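PDB 5TIP: major capsid protein from Paramecium bursaria Chlorella virus 1, which self-assembles as trimers into the large icosahedral capsid of the virus, forming the bulk of its protein shell. Local coordinates for the interface of chains A and B. Numbering follows the deposited sequence. Chains: chain A/B, Major capsid protein.

Contact 1: the interface of chains A and B. Residues chain A 26; chain B 65, 158-159, 161, 208, 210, 218, 225.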
ATOM      1  N   PHE A  26      -8.898 -11.558  20.635  1.00 26.31           N
ATOM      2  CA  PHE A  26     -10.340 -11.567  20.413  1.00 27.87           C
ATOM      3  C   PHE A  26     -11.098 -10.719  21.429  1.00 30.18           C
ATOM      4  O   PHE A  26     -12.300 -10.921  21.624  1.00 31.91           O
ATOM      5  CB  PHE A  26     -10.867 -13.002  20.419  1.00 21.17           C
ATOM      6  CG  PHE A  26     -10.091 -13.935  19.536  1.00 21.13           C
ATOM      7  CD1 PHE A  26     -10.241 -13.891  18.161  1.00 27.17           C
ATOM      8  CD2 PHE A  26      -9.218 -14.860  20.079  1.00 26.16           C
ATOM      9  CE1 PHE A  26      -9.529 -14.747  17.344  1.00 25.80           C
ATOM     10  CE2 PHE A  26      -8.504 -15.720  19.267  1.00 23.86           C
ATOM     11  CZ  PHE A  26      -8.660 -15.662  17.897  1.00 23.09           C
TER
ATOM     12  N   LEU B  65     -16.268 -18.455  18.885  1.00 23.47           N
ATOM     13  CA  LEU B  65     -16.400 -17.131  18.296  1.00 19.80           C
ATOM     14  C   LEU B  65     -16.504 -17.274  16.785  1.00 19.43           C
ATOM     15  O   LEU B  65     -16.157 -18.311  16.218  1.00 23.17           O
ATOM     16  CB  LEU B  65     -15.209 -16.228  18.648  1.00 21.78           C
ATOM     17  CG  LEU B  65     -14.553 -16.400  20.021  1.00 23.74           C
ATOM     18  CD1 LEU B  65     -13.269 -15.602  20.087  1.00 18.82           C
ATOM     19  CD2 LEU B  65     -15.492 -15.979  21.136  1.00 22.40           C
ATOM     20  N   PRO B 158     -10.400  -9.240  14.395  1.00 26.91           N
ATOM     21  CA  PRO B 158     -10.639 -10.326  15.359  1.00 26.37           C
ATOM     22  C   PRO B 158     -10.901  -9.833  16.770  1.00 26.54           C
ATOM     23  O   PRO B 158     -11.489 -10.574  17.567  1.00 28.33           O
ATOM     24  CB  PRO B 158      -9.350 -11.157  15.279  1.00 26.52           C
ATOM     25  CG  PRO B 158      -8.321 -10.214  14.752  1.00 25.00           C
ATOM     26  CD  PRO B 158      -9.049  -9.302  13.813  1.00 25.52           C
ATOM     27  N   GLY B 159     -10.489  -8.611  17.107  1.00 22.42           N
ATOM     28  CA  GLY B 159     -10.758  -8.057  18.422  1.00 22.22           C
ATOM     29  C   GLY B 159     -12.226  -7.834  18.719  1.00 24.89           C
ATOM     30  O   GLY B 159     -12.577  -7.597  19.880  1.00 27.25           O
ATOM     31  N   ALA B 161     -14.561 -10.207  17.629  1.00 22.61           N
ATOM     32  CA  ALA B 161     -15.153 -11.492  17.279  1.00 21.57           C
ATOM     33  C   ALA B 161     -16.424 -11.741  18.081  1.00 24.27           C
ATOM     34  O   ALA B 161     -16.436 -11.612  19.309  1.00 29.10           O
ATOM     35  CB  ALA B 161     -14.148 -12.619  17.522  1.00 18.01           C
ATOM     36  N   ILE B 208     -13.787 -19.582  15.665  1.00 24.31           N
ATOM     37  CA  ILE B 208     -12.632 -19.586  16.553  1.00 23.75           C
ATOM     38  C   ILE B 208     -12.888 -20.599  17.659  1.00 23.87           C
ATOM     39  O   ILE B 208     -13.910 -20.527  18.351  1.00 25.66           O
ATOM     40  CB  ILE B 208     -12.357 -18.191  17.142  1.00 25.27           C
ATOM     41  CG1 ILE B 208     -12.234 -17.147  16.030  1.00 22.31           C
ATOM     42  CG2 ILE B 208     -11.103 -18.218  18.000  1.00 27.14           C
ATOM     43  CD1 ILE B 208     -11.036 -17.350  15.132  1.00 19.44           C
ATOM     44  N   LEU B 210     -11.561 -21.929  21.189  1.00 26.07           N
ATOM     45  CA  LEU B 210     -10.788 -21.400  22.301  1.00 32.05           C
ATOM     46  C   LEU B 210     -10.380 -22.501  23.274  1.00 39.68           C
ATOM     47  O   LEU B 210     -10.987 -23.572  23.336  1.00 36.29           O
ATOM     48  CB  LEU B 210     -11.583 -20.322  23.041  1.00 30.21           C
ATOM     49  CG  LEU B 210     -11.946 -19.082  22.221  1.00 27.41           C
ATOM     50  CD1 LEU B 210     -12.869 -18.164  23.009  1.00 27.11           C
ATOM     51  CD2 LEU B 210     -10.693 -18.343  21.784  1.00 26.72           C
ATOM     52  N   PHE B 218     -15.415 -16.430  28.543  1.00 35.83           N
ATOM     53  CA  PHE B 218     -16.390 -15.903  27.594  1.00 35.03           C
ATOM     54  C   PHE B 218     -17.810 -16.329  27.936  1.00 34.63           C
ATOM     55  O   PHE B 218     -18.759 -15.581  27.677  1.00 34.42           O
ATOM     56  CB  PHE B 218     -16.025 -16.340  26.177  1.00 33.70           C
ATOM     57  CG  PHE B 218     -15.121 -15.378  25.469  1.00 32.23           C
ATOM     58  CD1 PHE B 218     -15.644 -14.331  24.727  1.00 36.59           C
ATOM     59  CD2 PHE B 218     -13.747 -15.516  25.549  1.00 31.07           C
ATOM     60  CE1 PHE B 218     -14.810 -13.441  24.076  1.00 36.69           C
ATOM     61  CE2 PHE B 218     -12.908 -14.631  24.900  1.00 33.83           C
ATOM     62  CZ  PHE B 218     -13.440 -13.592  24.163  1.00 34.38           C
ATOM     63  N   TYR B 225     -18.858  -4.720  23.786  1.00 25.90           N
ATOM     64  CA  TYR B 225     -18.124  -4.516  22.545  1.00 22.40           C
ATOM     65  C   TYR B 225     -18.487  -3.159  21.961  1.00 24.58           C
ATOM     66  O   TYR B 225     -19.671  -2.835  21.824  1.00 27.10           O
ATOM     67  CB  TYR B 225     -18.437  -5.622  21.534  1.00 23.03           C
ATOM     68  CG  TYR B 225     -17.917  -6.990  21.916  1.00 25.28           C
ATOM     69  CD1 TYR B 225     -18.664  -7.841  22.720  1.00 25.64           C
ATOM     70  CD2 TYR B 225     -16.688  -7.440  21.451  1.00 24.14           C
ATOM     71  CE1 TYR B 225     -18.195  -9.094  23.064  1.00 24.00           C
ATOM     72  CE2 TYR B 225     -16.212  -8.691  21.789  1.00 23.42           C
ATOM     73  CZ  TYR B 225     -16.968  -9.513  22.595  1.00 24.07           C
ATOM     74  OH  TYR B 225     -16.493 -10.759  22.930  1.00 27.63           O
TER
HETATM   75  O   HOH W   1     -14.837 -11.840  21.232  1.00 25.44           O

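Contact 2: the interface of chains A and B. Residues chain A 18, 21-24; chain B 32-34.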
ATOM      1  N   THR A  18       2.151 -19.523  23.775  1.00 34.04           N
ATOM      2  CA  THR A  18       0.863 -19.394  24.444  1.00 33.40           C
ATOM      3  C   THR A  18       0.900 -19.731  25.933  1.00 36.64           C
ATOM      4  O   THR A  18      -0.163 -19.765  26.566  1.00 39.01           O
ATOM      5  CB  THR A  18      -0.186 -20.275  23.756  1.00 34.76           C
ATOM      6  OG1 THR A  18       0.311 -21.614  23.642  1.00 35.15           O
ATOM      7  CG2 THR A  18      -0.502 -19.742  22.371  1.00 33.10           C
ATOM      8  N   PRO A  21      -0.635 -16.691  28.829  1.00 46.15           N
ATOM      9  CA  PRO A  21      -0.910 -15.613  27.874  1.00 42.72           C
ATOM     10  C   PRO A  21      -0.836 -14.251  28.542  1.00 39.94           C
ATOM     11  O   PRO A  21      -1.190 -14.084  29.711  1.00 39.54           O
ATOM     12  CB  PRO A  21      -2.328 -15.922  27.391  1.00 42.12           C
ATOM     13  CG  PRO A  21      -2.447 -17.384  27.559  1.00 43.28           C
ATOM     14  CD  PRO A  21      -1.704 -17.701  28.826  1.00 45.17           C
ATOM     15  N   GLN A  22      -0.360 -13.278  27.776  1.00 41.03           N
ATOM     16  CA  GLN A  22      -0.238 -11.897  28.199  1.00 45.33           C
ATOM     17  C   GLN A  22      -1.256 -11.014  27.504  1.00 43.98           C
ATOM     18  O   GLN A  22      -1.712 -10.021  28.076  1.00 44.84           O
ATOM     19  CB  GLN A  22       1.174 -11.372  27.883  1.00 49.46           C
ATOM     20  CG  GLN A  22       2.318 -12.086  28.588  1.00 53.89           C
ATOM     21  CD  GLN A  22       3.672 -11.710  28.020  1.00 56.70           C
ATOM     22  OE1 GLN A  22       3.833 -11.555  26.805  1.00 54.63           O
ATOM     23  NE2 GLN A  22       4.638 -11.510  28.898  1.00 60.48           N
ATOM     24  N   ILE A  23      -1.621 -11.386  26.278  1.00 39.94           N
ATOM     25  CA  ILE A  23      -2.599 -10.685  25.465  1.00 36.46           C
ATOM     26  C   ILE A  23      -3.589 -11.704  24.912  1.00 35.02           C
ATOM     27  O   ILE A  23      -3.416 -12.916  25.044  1.00 38.16           O
ATOM     28  CB  ILE A  23      -1.933  -9.906  24.313  1.00 36.94           C
ATOM     29  CG1 ILE A  23      -1.311 -10.882  23.310  1.00 34.74           C
ATOM     30  CG2 ILE A  23      -0.875  -8.976  24.842  1.00 38.41           C
ATOM     31  CD1 ILE A  23      -0.821 -10.232  22.034  1.00 34.45           C
ATOM     32  N   THR A  24      -4.641 -11.187  24.286  1.00 32.44           N
ATOM     33  CA  THR A  24      -5.591 -11.989  23.530  1.00 30.88           C
ATOM     34  C   THR A  24      -5.998 -11.200  22.296  1.00 31.69           C
ATOM     35  O   THR A  24      -6.087  -9.970  22.333  1.00 33.68           O
ATOM     36  CB  THR A  24      -6.828 -12.365  24.363  1.00 33.40           C
ATOM     37  OG1 THR A  24      -7.782 -13.056  23.542  1.00 33.15           O
ATOM     38  CG2 THR A  24      -7.467 -11.121  24.958  1.00 36.84           C
TER
ATOM     39  N   ARG B  32       2.897 -13.149  24.404  1.00 27.68           N
ATOM     40  CA  ARG B  32       2.254 -14.451  24.349  1.00 25.72           C
ATOM     41  C   ARG B  32       0.742 -14.281  24.408  1.00 28.31           C
ATOM     42  O   ARG B  32       0.226 -13.459  25.171  1.00 31.31           O
ATOM     43  CB  ARG B  32       2.727 -15.337  25.502  1.00 26.11           C
ATOM     44  CG  ARG B  32       4.237 -15.400  25.651  1.00 29.76           C
ATOM     45  CD  ARG B  32       4.641 -16.437  26.679  1.00 30.87           C
ATOM     46  NE  ARG B  32       4.027 -16.185  27.980  1.00 33.38           N
ATOM     47  CZ  ARG B  32       4.582 -15.467  28.951  1.00 37.28           C
ATOM     48  NH1 ARG B  32       5.777 -14.920  28.778  1.00 38.48           N
ATOM     49  NH2 ARG B  32       3.939 -15.298  30.098  1.00 38.47           N
ATOM     50  N   TYR B  33       0.039 -15.056  23.594  1.00 26.44           N
ATOM     51  CA  TYR B  33      -1.397 -14.923  23.404  1.00 26.04           C
ATOM     52  C   TYR B  33      -2.100 -16.189  23.881  1.00 28.05           C
ATOM     53  O   TYR B  33      -1.468 -17.167  24.285  1.00 27.48           O
ATOM     54  CB  TYR B  33      -1.717 -14.642  21.934  1.00 26.85           C
ATOM     55  CG  TYR B  33      -1.127 -15.659  20.979  1.00 28.11           C
ATOM     56  CD1 TYR B  33       0.174 -15.531  20.511  1.00 28.34           C
ATOM     57  CD2 TYR B  33      -1.873 -16.745  20.543  1.00 28.59           C
ATOM     58  CE1 TYR B  33       0.716 -16.457  19.641  1.00 27.42           C
ATOM     59  CE2 TYR B  33      -1.340 -17.674  19.672  1.00 28.24           C
ATOM     60  CZ  TYR B  33      -0.045 -17.527  19.224  1.00 29.22           C
ATOM     61  OH  TYR B  33       0.486 -18.453  18.356  1.00 33.05           O
ATOM     62  N   THR B  34      -3.430 -16.160  23.839  1.00 30.74           N
ATOM     63  CA  THR B  34      -4.221 -17.326  24.201  1.00 32.77           C
ATOM     64  C   THR B  34      -4.295 -18.290  23.026  1.00 30.80           C
ATOM     65  O   THR B  34      -4.498 -17.880  21.879  1.00 32.17           O
ATOM     66  CB  THR B  34      -5.630 -16.914  24.628  1.00 37.29           C
ATOM     67  OG1 THR B  34      -6.245 -16.149  23.584  1.00 39.84           O
ATOM     68  CG2 THR B  34      -5.585 -16.081  25.897  1.00 36.27           C
TER

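Contact 3: the interface of chains A and B. Residues chain A 30-31; chain B 226, 362-364.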
ATOM      1  N   TYR A  30     -10.558  -0.741  23.549  1.00 34.89           N
ATOM      2  CA  TYR A  30     -10.189   0.513  22.909  1.00 33.25           C
ATOM      3  C   TYR A  30     -10.023   1.622  23.940  1.00 33.83           C
ATOM      4  O   TYR A  30     -10.683   1.640  24.983  1.00 36.08           O
ATOM      5  CB  TYR A  30     -11.236   0.914  21.872  1.00 34.68           C
ATOM      6  CG  TYR A  30     -11.330  -0.048  20.709  1.00 34.13           C
ATOM      7  CD1 TYR A  30     -10.382  -0.034  19.695  1.00 32.70           C
ATOM      8  CD2 TYR A  30     -12.364  -0.971  20.627  1.00 34.67           C
ATOM      9  CE1 TYR A  30     -10.461  -0.912  18.631  1.00 33.40           C
ATOM     10  CE2 TYR A  30     -12.452  -1.854  19.566  1.00 35.40           C
ATOM     11  CZ  TYR A  30     -11.498  -1.820  18.572  1.00 37.04           C
ATOM     12  OH  TYR A  30     -11.581  -2.697  17.514  1.00 42.25           O
ATOM     13  N   ARG A  31      -9.121   2.548  23.637  1.00 32.50           N
ATOM     14  CA  ARG A  31      -8.787   3.639  24.540  1.00 31.16           C
ATOM     15  C   ARG A  31      -9.716   4.826  24.335  1.00 28.79           C
ATOM     16  O   ARG A  31     -10.178   5.099  23.224  1.00 30.00           O
ATOM     17  CB  ARG A  31      -7.334   4.075  24.355  1.00 36.10           C
ATOM     18  CG  ARG A  31      -6.354   2.918  24.318  1.00 43.36           C
ATOM     19  CD  ARG A  31      -6.457   2.077  25.584  1.00 48.66           C
ATOM     20  NE  ARG A  31      -6.248   2.857  26.800  1.00 53.65           N
ATOM     21  CZ  ARG A  31      -5.053   3.154  27.300  1.00 59.40           C
ATOM     22  NH1 ARG A  31      -3.953   2.738  26.689  1.00 60.61           N
ATOM     23  NH2 ARG A  31      -4.959   3.867  28.413  1.00 61.94           N
TER
ATOM     24  N   LEU B 226     -17.473  -2.371  21.621  1.00 27.61           N
ATOM     25  CA  LEU B 226     -17.678  -1.107  20.918  1.00 28.45           C
ATOM     26  C   LEU B 226     -17.692  -1.424  19.430  1.00 30.80           C
ATOM     27  O   LEU B 226     -16.646  -1.674  18.827  1.00 35.82           O
ATOM     28  CB  LEU B 226     -16.591  -0.099  21.271  1.00 27.12           C
ATOM     29  CG  LEU B 226     -16.738   1.298  20.657  1.00 25.27           C
ATOM     30  CD1 LEU B 226     -18.022   1.966  21.120  1.00 23.98           C
ATOM     31  CD2 LEU B 226     -15.529   2.163  20.980  1.00 27.73           C
ATOM     32  N   ARG B 362     -10.446   1.044  13.542  1.00 26.57           N
ATOM     33  CA  ARG B 362     -11.482   0.615  14.470  1.00 27.24           C
ATOM     34  C   ARG B 362     -11.492   1.463  15.737  1.00 25.93           C
ATOM     35  O   ARG B 362     -12.546   1.739  16.300  1.00 28.57           O
ATOM     36  CB  ARG B 362     -11.317  -0.864  14.808  1.00 30.30           C
ATOM     37  CG  ARG B 362     -11.232  -1.757  13.581  1.00 33.05           C
ATOM     38  CD  ARG B 362     -12.609  -2.124  13.054  1.00 32.57           C
ATOM     39  NE  ARG B 362     -13.321  -0.988  12.475  1.00 33.02           N
ATOM     40  CZ  ARG B 362     -13.204  -0.593  11.213  1.00 34.56           C
ATOM     41  NH1 ARG B 362     -12.406  -1.244  10.385  1.00 34.97           N
ATOM     42  NH2 ARG B 362     -13.885   0.452  10.774  1.00 37.04           N
ATOM     43  N   GLN B 363     -10.311   1.873  16.180  1.00 22.59           N
ATOM     44  CA  GLN B 363     -10.196   2.701  17.369  1.00 24.41           C
ATOM     45  C   GLN B 363     -10.835   4.056  17.108  1.00 27.43           C
ATOM     46  O   GLN B 363     -10.483   4.736  16.152  1.00 33.84           O
ATOM     47  CB  GLN B 363      -8.729   2.884  17.753  1.00 24.97           C
ATOM     48  CG  GLN B 363      -8.456   4.141  18.562  1.00 26.00           C
ATOM     49  CD  GLN B 363      -8.811   3.979  20.026  1.00 27.26           C
ATOM     50  OE1 GLN B 363      -8.497   2.967  20.642  1.00 28.33           O
ATOM     51  NE2 GLN B 363      -9.468   4.980  20.587  1.00 26.16           N
ATOM     52  N   PRO B 364     -11.796   4.448  17.947  1.00 22.48           N
ATOM     53  CA  PRO B 364     -12.428   5.753  17.734  1.00 20.78           C
ATOM     54  C   PRO B 364     -11.400   6.869  17.818  1.00 21.56           C
ATOM     55  O   PRO B 364     -10.520   6.867  18.681  1.00 24.95           O
ATOM     56  CB  PRO B 364     -13.461   5.841  18.863  1.00 21.90           C
ATOM     57  CG  PRO B 364     -13.046   4.807  19.861  1.00 23.31           C
ATOM     58  CD  PRO B 364     -12.390   3.719  19.079  1.00 22.48           C
TER

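Contact 1: the interface of chains A and B
A:Phe26 pushes its ring from an N-terminal loop of chain A into an apolar pocket of chain B, where B:Ile208 meets it from the opposite direction. The gamma-methyl CG2 of B:Ile208 lies over one face of the ring, displaced toward the rim and 3.5 Å from CZ of A:Phe26. CD1 of B:Ile208, on the other branch, stands 3.7 Å from CE1 of A:Phe26. A beta-branched side chain suits this place because its two arms cover two neighbouring ring carbons. At the root of the ring B:Leu65 comes in at a slant, its CD1 3.6 Å from CB of A:Phe26. B:Leu210 runs antiparallel alongside, its methyl CD2 beside CD2 of A:Phe26, and CB of B:Pro158 reaches CD1 of A:Phe26 from the other side of the ring. Chi1 of A:Phe26 (-49°) sets CG beside its own backbone N and turns the ring toward the isoleucine, while its carbonyl O points to a water 2.7 Å away. That water also meets the phenol OH of B:Tyr225 and the carbonyl O of B:Ala161, and the edge of B:Phe218 faces the A:Phe26 carbonyl O. Strands 65-76, 200-210 and 223-231, turn 158-160 and helix 212-220 of chain B all contribute.

Contact 2: the interface of chains A and B
The end of helix 15-18 and the loop after it in chain A meet the loop of chain B that holds B:Arg32, B:Tyr33 and B:Thr34. The backbone carbonyl O of B:Arg32 accepts from two successive amides: A:Gln22 N at 2.7 Å, well above the carbonyl plane, and A:Ile23 N at 3.0 Å, nearly in line with the C=O. A return bond runs to the same arginine: side-chain OE1 of A:Gln22 accepts from the backbone N of B:Arg32 at 3.0 Å, with the donor tilted 31° from the carbonyl plane. Glutamine suits the place because its amide accepts this bond and also offers a flat face to the arginine. With chi2 at 168° its chain is extended beyond CG, carrying the amide over the equally flat guanidinium of B:Arg32, which can stack on it; the planes are 29° apart, and CD lies over the guanidinium rim. Further along, CG2 of A:Thr18 sits 3.9 Å from the ring centroid of B:Tyr33, a CH-pi contact. The tyrosine gives a broad face that the small methyl can approach closely. A:Pro21 meets B:Thr34 at about a right angle, its CB 3.6 Å from the methyl CG2, and the rigid proline ring gives that methyl a firm surface. The hydroxyls of A:Thr24 and B:Thr34 make a weak link. In both chains the site lies in the N-terminal arm, ahead of strand 36-42.

Contact 3: the interface of chains A and B
Two hydrogen bonds join the side-chain amide of B:Gln363 to the backbone of A:Arg31. OE1 of the glutamine accepts from A:Arg31 N at 3.1 Å, the donor lying in the carbonyl plane on a lone pair, and NE2 gives a nearly straight bond (171° at H) to A:Arg31 O at 2.7 Å. Glutamine fits because one amide supplies both the acceptor and the donor that a peptide backbone needs. Within chain B, the same NE2 also bonds to the carbonyl O of B:Pro364 at 2.9 Å, which helps hold the amide at a fixed rotation. A bend at chi2 (80°) folds the glutamine chain and brings its amide round to A:Arg31.

Packing against the tyrosine forms the second group: the flat phenol side chain of A:Tyr30 reaches past several chain B residues. It runs antiparallel to B:Gln363, with CD1 of A:Tyr30 3.6 Å from CA of B:Gln363 and the polar OE1 beside the ring, in its plane at the edge. CD of B:Pro364 borders CB of A:Tyr30. B:Arg362 lies alongside and points the same way, its guanidinium plane 81° from the ring. The polar phenol OH of A:Tyr30 rests 3.3 Å from the methylene CB of B:Arg362, a van der Waals contact.

All three contacts use the N-terminal arm of chain A, in sequence order contact 2 (18-24), then contact 1 (26), then contact 3 (30-31). The C-alpha centres lie about 13 Å apart for contacts 1 and 2, 15 Å for contacts 1 and 3, and 20 Å for contacts 2 and 3. Strand 223-231 of chain B serves both contact 1 and contact 3. In contact 2, by contrast, chain B offers its own arm. The arm of one subunit thus reaches both the arm and the body of its neighbour, which probably helps hold the trimer together.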